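Local structure of UDP-galactopyranose mutase (Deinococcus radiodurans, 3HDQ) at residues D73-I79 against H317-S321; V94-L98 against V377-L381. The protein probably interconverts UDP-galactopyranose and UDP-galactofuranose, and binds FAD as cofactor together with the sugar nucleotide substrate. The contacts are given in a common frame with arbitrary orientation. Numbering follows the deposited sequence.

Overall arrangement
Contact 1 (73-79 against 317-321) and contact 2 (94-98 against 377-381) do not touch: their centres lie about 30 Å apart and their nearest atoms about 15 Å. Along the chain their segments alternate, 73-79, 94-98, 317-321, 377-381. Contact 1 sets the hairpin of strands 71-72 and 78-79 against the start of strand 320-336 in the mixed sheet. Contact 2, more central, packs helix 92-99 on the C-terminal helix 373-388 beside the FAD pocket. Contact 1 mixes hydrogen bonds with apolar packing and is partly buried; contact 2 is apolar and buried. The Rossmann-like region is tied to later parts of the chain at two separate places, one at the mixed sheet, one beside the flavin.

Contact 1 (D73-I79 against H317-S321); sequences DDAGVLI and HHQTS
D73-I79 meets the loop H317-Q319 and the first residues of strand 320-336. D73 to G76 form a type I beta turn with a G1 beta bulge, closing the hairpin of strands 71-72 and 78-79: G76 N bonds D73 O (2.9 Å) and D73 N bonds V77 O (2.9 Å). The positive phi of G76 (phi/psi 86/21) calls for glycine. CA atoms approach at V77-S321 (6.5 Å) and A75-Q319 (7.8 Å). D73, chi1 p, folds its carboxylate back over the turn: OD1 accepts V77 N at 2.8 Å and, weakly, A75 N at 2.9 Å, while OD2 accepts S321 OG at 2.6 Å. S321, chi1 m, also hydrogen-bonds T283 of strand 274-284. H317 is chi1 t, chi2 -73°; its NE2 donates across to A75 O (2.9 Å), while ND1 accepts Q319 N of its own segment (2.9 Å), which fixes the ring. V77, chi1 t, puts CG2 over the H317 ring face in a CH-pi contact, 3.8 Å from the centroid. I79 CG2 lies 3.9 Å from S321 CB, and A75 CB 3.7 Å from Q319 OE1; Q319 NE2 is held by D285. Within the turn, D74 OD1 makes a salt bridge to R224 of the second subunit. The chemistry implies tautomer and direction: H317 carries its proton on NE2, and one aspartate both stabilises its own turn and accepts the hydrogen bond of the S321 hydroxyl.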
loop_
_atom_site.group_PDB
_atom_site.type_symbol
_atom_site.label_atom_id
_atom_site.label_comp_id
_atom_site.label_asym_id
_atom_site.label_seq_id
_atom_site.Cartn_x
_atom_site.Cartn_y
_atom_site.Cartn_z
ATOM N N ASP A 73 2.627 4.510 9.264
ATOM C CA ASP A 73 1.607 5.364 9.883
ATOM C C ASP A 73 1.805 6.850 9.567
ATOM O O ASP A 73 2.684 7.206 8.790
ATOM C CB ASP A 73 1.535 5.134 11.399
ATOM C CG ASP A 73 2.805 5.560 12.134
ATOM O OD1 ASP A 73 3.650 6.318 11.599
ATOM O OD2 ASP A 73 2.945 5.124 13.286
ATOM N N ASP A 74 0.992 7.711 10.172
ATOM C CA ASP A 74 1.054 9.147 9.880
ATOM C C ASP A 74 2.448 9.730 10.120
ATOM O O ASP A 74 2.857 10.683 9.444
ATOM C CB ASP A 74 0.020 9.918 10.702
ATOM C CG ASP A 74 -1.398 9.725 10.181
ATOM O OD1 ASP A 74 -1.576 9.020 9.160
ATOM O OD2 ASP A 74 -2.336 10.281 10.787
ATOM N N ALA A 75 3.178 9.150 11.071
ATOM C CA ALA A 75 4.499 9.662 11.440
ATOM C C ALA A 75 5.625 9.050 10.612
ATOM O O ALA A 75 6.786 9.433 10.766
ATOM C CB ALA A 75 4.758 9.441 12.923
ATOM N N GLY A 76 5.290 8.089 9.757
ATOM C CA GLY A 76 6.293 7.398 8.966
ATOM C C GLY A 76 6.930 6.204 9.667
ATOM O O GLY A 76 8.033 5.789 9.313
ATOM N N VAL A 77 6.250 5.654 10.672
ATOM C CA VAL A 77 6.742 4.452 11.343
ATOM C C VAL A 77 6.043 3.203 10.789
ATOM O O VAL A 77 4.825 3.166 10.683
ATOM C CB VAL A 77 6.547 4.528 12.880
ATOM C CG1 VAL A 77 7.060 3.247 13.553
ATOM C CG2 VAL A 77 7.256 5.749 13.450
ATOM N N LEU A 78 6.822 2.196 10.419
ATOM C CA LEU A 78 6.278 0.919 9.968
ATOM C C LEU A 78 5.588 0.191 11.122
ATOM O O LEU A 78 6.231 -0.129 12.111
ATOM C CB LEU A 78 7.401 0.051 9.402
ATOM C CG LEU A 78 7.025 -1.304 8.795
ATOM C CD1 LEU A 78 6.069 -1.139 7.603
ATOM C CD2 LEU A 78 8.282 -2.046 8.382
ATOM N N ILE A 79 4.283 -0.058 11.002
ATOM C CA ILE A 79 3.508 -0.701 12.072
ATOM C C ILE A 79 2.688 -1.888 11.582
ATOM O O ILE A 79 2.540 -2.113 10.373
ATOM C CB ILE A 79 2.491 0.261 12.689
ATOM C CG1 ILE A 79 1.441 0.620 11.625
ATOM C CG2 ILE A 79 3.191 1.478 13.264
ATOM C CD1 ILE A 79 0.240 1.340 12.132
ATOM N N HIS A 317 14.236 5.744 13.416
ATOM C CA HIS A 317 13.289 6.850 13.353
ATOM C C HIS A 317 13.431 7.651 14.648
ATOM O O HIS A 317 13.805 7.094 15.672
ATOM C CB HIS A 317 11.867 6.294 13.235
ATOM C CG HIS A 317 10.848 7.283 12.752
ATOM N ND1 HIS A 317 10.370 8.312 13.539
ATOM C CD2 HIS A 317 10.173 7.366 11.577
ATOM C CE1 HIS A 317 9.464 8.998 12.863
ATOM N NE2 HIS A 317 9.322 8.441 11.672
ATOM N N HIS A 318 13.137 8.947 14.618
ATOM C CA HIS A 318 13.333 9.768 15.816
ATOM C C HIS A 318 12.119 9.718 16.732
ATOM O O HIS A 318 12.182 10.140 17.884
ATOM C CB HIS A 318 13.689 11.221 15.460
ATOM C CG HIS A 318 12.547 11.994 14.891
ATOM N ND1 HIS A 318 12.003 11.712 13.656
ATOM C CD2 HIS A 318 11.837 13.034 15.390
ATOM C CE1 HIS A 318 11.007 12.548 13.416
ATOM N NE2 HIS A 318 10.886 13.360 14.452
ATOM N N GLN A 319 11.016 9.198 16.213
ATOM C CA GLN A 319 9.864 8.901 17.050
ATOM C C GLN A 319 9.633 7.403 17.133
ATOM O O GLN A 319 10.394 6.623 16.573
ATOM C CB GLN A 319 8.626 9.602 16.521
ATOM C CG GLN A 319 8.789 11.097 16.506
ATOM C CD GLN A 319 7.624 11.780 15.871
ATOM O OE1 GLN A 319 7.218 11.428 14.765
ATOM N NE2 GLN A 319 7.068 12.766 16.561
ATOM N N THR A 320 8.587 7.007 17.850
ATOM C CA THR A 320 8.288 5.599 18.008
ATOM C C THR A 320 6.781 5.400 18.063
ATOM O O THR A 320 6.055 6.243 18.597
ATOM C CB THR A 320 8.975 5.000 19.266
ATOM O OG1 THR A 320 8.851 3.575 19.253
ATOM C CG2 THR A 320 8.357 5.535 20.534
ATOM N N SER A 321 6.310 4.303 17.477
ATOM C CA SER A 321 4.891 3.963 17.517
ATOM C C SER A 321 4.641 2.646 18.249
ATOM O O SER A 321 5.355 1.658 18.052
ATOM C CB SER A 321 4.300 3.883 16.105
ATOM O OG SER A 321 4.287 5.146 15.492
#

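Contact 2 (V94-L98 against V377-L381)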
loop_
_atom_site.group_PDB
_atom_site.type_symbol
_atom_site.label_atom_id
_atom_site.label_comp_id
_atom_site.label_asym_id
_atom_site.label_seq_id
_atom_site.Cartn_x
_atom_site.Cartn_y
_atom_site.Cartn_z
ATOM N N VAL A 94 9.053 -24.019 4.971
ATOM C CA VAL A 94 8.243 -22.799 5.078
ATOM C C VAL A 94 9.185 -21.604 4.990
ATOM O O VAL A 94 8.940 -20.667 4.233
ATOM C CB VAL A 94 7.449 -22.711 6.397
ATOM C CG1 VAL A 94 6.831 -21.294 6.586
ATOM C CG2 VAL A 94 6.374 -23.792 6.442
ATOM N N PHE A 95 10.276 -21.650 5.752
ATOM C CA PHE A 95 11.235 -20.559 5.719
ATOM C C PHE A 95 11.797 -20.329 4.306
ATOM O O PHE A 95 11.882 -19.191 3.840
ATOM C CB PHE A 95 12.349 -20.738 6.757
ATOM C CG PHE A 95 13.296 -19.575 6.815
ATOM C CD1 PHE A 95 14.548 -19.649 6.221
ATOM C CD2 PHE A 95 12.916 -18.389 7.431
ATOM C CE1 PHE A 95 15.411 -18.567 6.256
ATOM C CE2 PHE A 95 13.765 -17.304 7.463
ATOM C CZ PHE A 95 15.021 -17.393 6.878
ATOM N N GLU A 96 12.140 -21.400 3.604
ATOM C CA GLU A 96 12.665 -21.232 2.252
ATOM C C GLU A 96 11.599 -20.754 1.252
ATOM O O GLU A 96 11.866 -19.907 0.403
ATOM C CB GLU A 96 13.392 -22.498 1.780
ATOM C CG GLU A 96 14.656 -22.763 2.623
ATOM C CD GLU A 96 15.579 -23.820 2.051
ATOM O OE1 GLU A 96 15.093 -24.759 1.384
ATOM O OE2 GLU A 96 16.800 -23.708 2.283
ATOM N N TYR A 97 10.384 -21.271 1.372
ATOM C CA TYR A 97 9.299 -20.832 0.510
ATOM C C TYR A 97 9.114 -19.313 0.590
ATOM O O TYR A 97 9.155 -18.611 -0.420
ATOM C CB TYR A 97 8.010 -21.550 0.880
ATOM C CG TYR A 97 6.816 -20.970 0.190
ATOM C CD1 TYR A 97 6.541 -21.285 -1.132
ATOM C CD2 TYR A 97 5.974 -20.088 0.850
ATOM C CE1 TYR A 97 5.463 -20.742 -1.776
ATOM C CE2 TYR A 97 4.894 -19.543 0.216
ATOM C CZ TYR A 97 4.638 -19.872 -1.103
ATOM O OH TYR A 97 3.551 -19.322 -1.749
ATOM N N LEU A 98 8.944 -18.813 1.805
ATOM C CA LEU A 98 8.792 -17.384 2.038
ATOM C C LEU A 98 10.000 -16.572 1.558
ATOM O O LEU A 98 9.860 -15.410 1.180
ATOM C CB LEU A 98 8.541 -17.127 3.522
ATOM C CG LEU A 98 7.117 -16.790 3.954
ATOM C CD1 LEU A 98 6.075 -17.232 2.938
ATOM C CD2 LEU A 98 6.833 -17.356 5.334
ATOM N N VAL A 377 1.049 -21.182 6.608
ATOM C CA VAL A 377 1.771 -21.405 5.360
ATOM C C VAL A 377 1.902 -22.915 5.074
ATOM O O VAL A 377 1.614 -23.379 3.971
ATOM C CB VAL A 377 3.157 -20.720 5.338
ATOM C CG1 VAL A 377 3.926 -21.135 4.103
ATOM C CG2 VAL A 377 3.017 -19.194 5.372
ATOM N N ALA A 378 2.306 -23.680 6.079
ATOM C CA ALA A 378 2.472 -25.126 5.915
ATOM C C ALA A 378 1.150 -25.786 5.550
ATOM O O ALA A 378 1.115 -26.697 4.729
ATOM C CB ALA A 378 3.052 -25.764 7.196
ATOM N N GLN A 379 0.068 -25.325 6.173
ATOM C CA GLN A 379 -1.264 -25.838 5.849
ATOM C C GLN A 379 -1.603 -25.568 4.381
ATOM O O GLN A 379 -2.086 -26.453 3.668
ATOM C CB GLN A 379 -2.342 -25.231 6.765
ATOM C CG GLN A 379 -3.677 -25.985 6.730
ATOM C CD GLN A 379 -4.814 -25.245 7.438
ATOM O OE1 GLN A 379 -4.940 -24.020 7.333
ATOM N NE2 GLN A 379 -5.654 -25.996 8.155
ATOM N N ALA A 380 -1.350 -24.341 3.939
ATOM C CA ALA A 380 -1.666 -23.938 2.570
ATOM C C ALA A 380 -0.854 -24.725 1.529
ATOM O O ALA A 380 -1.391 -25.135 0.499
ATOM C CB ALA A 380 -1.468 -22.422 2.401
ATOM N N LEU A 381 0.433 -24.938 1.806
ATOM C CA LEU A 381 1.295 -25.700 0.909
ATOM C C LEU A 381 0.798 -27.129 0.811
ATOM O O LEU A 381 0.810 -27.718 -0.266
ATOM C CB LEU A 381 2.748 -25.697 1.387
ATOM C CG LEU A 381 3.445 -24.335 1.362
ATOM C CD1 LEU A 381 4.850 -24.447 1.945
ATOM C CD2 LEU A 381 3.485 -23.778 -0.056
#
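The axes of segments 94-98 and 377-381 come within 10.8 Å and are inclined at 82°. V377 opens the second segment and faces helix 92-99 with both methyls: CG1 lies 3.8 Å from V94 CG1 and 4.0 Å from Y97 CD2, while CG2 is 4.2 Å from L98 CD2. Its side chain also touches F39, an FAD-binding residue, and lies about 8 Å from the bound FAD. Next, A378 brings the backbones closest, its CA 6.3 Å from that of V94, and its CB rests 3.9 Å from V94 CG2. Q379 turns from the interface to hydrogen-bond G363 and T367, and A380 packs on V43 of helix 39-50. One turn after V377, L381 CD2 sits over one face of the Y97 ring, 4.1 Å from the centroid and 12° off the normal, a CH-pi contact. Both helices also pack on helix 39-50, which begins within a GxGxxG sequence, consistent with a Rossmann-type FAD-binding motif. Methyl groups and one aromatic face make up the interface, which implies that cohesion here comes from shape fit and exclusion of water, while Y97 keeps its hydroxyl bonded to E46 of helix 39-50.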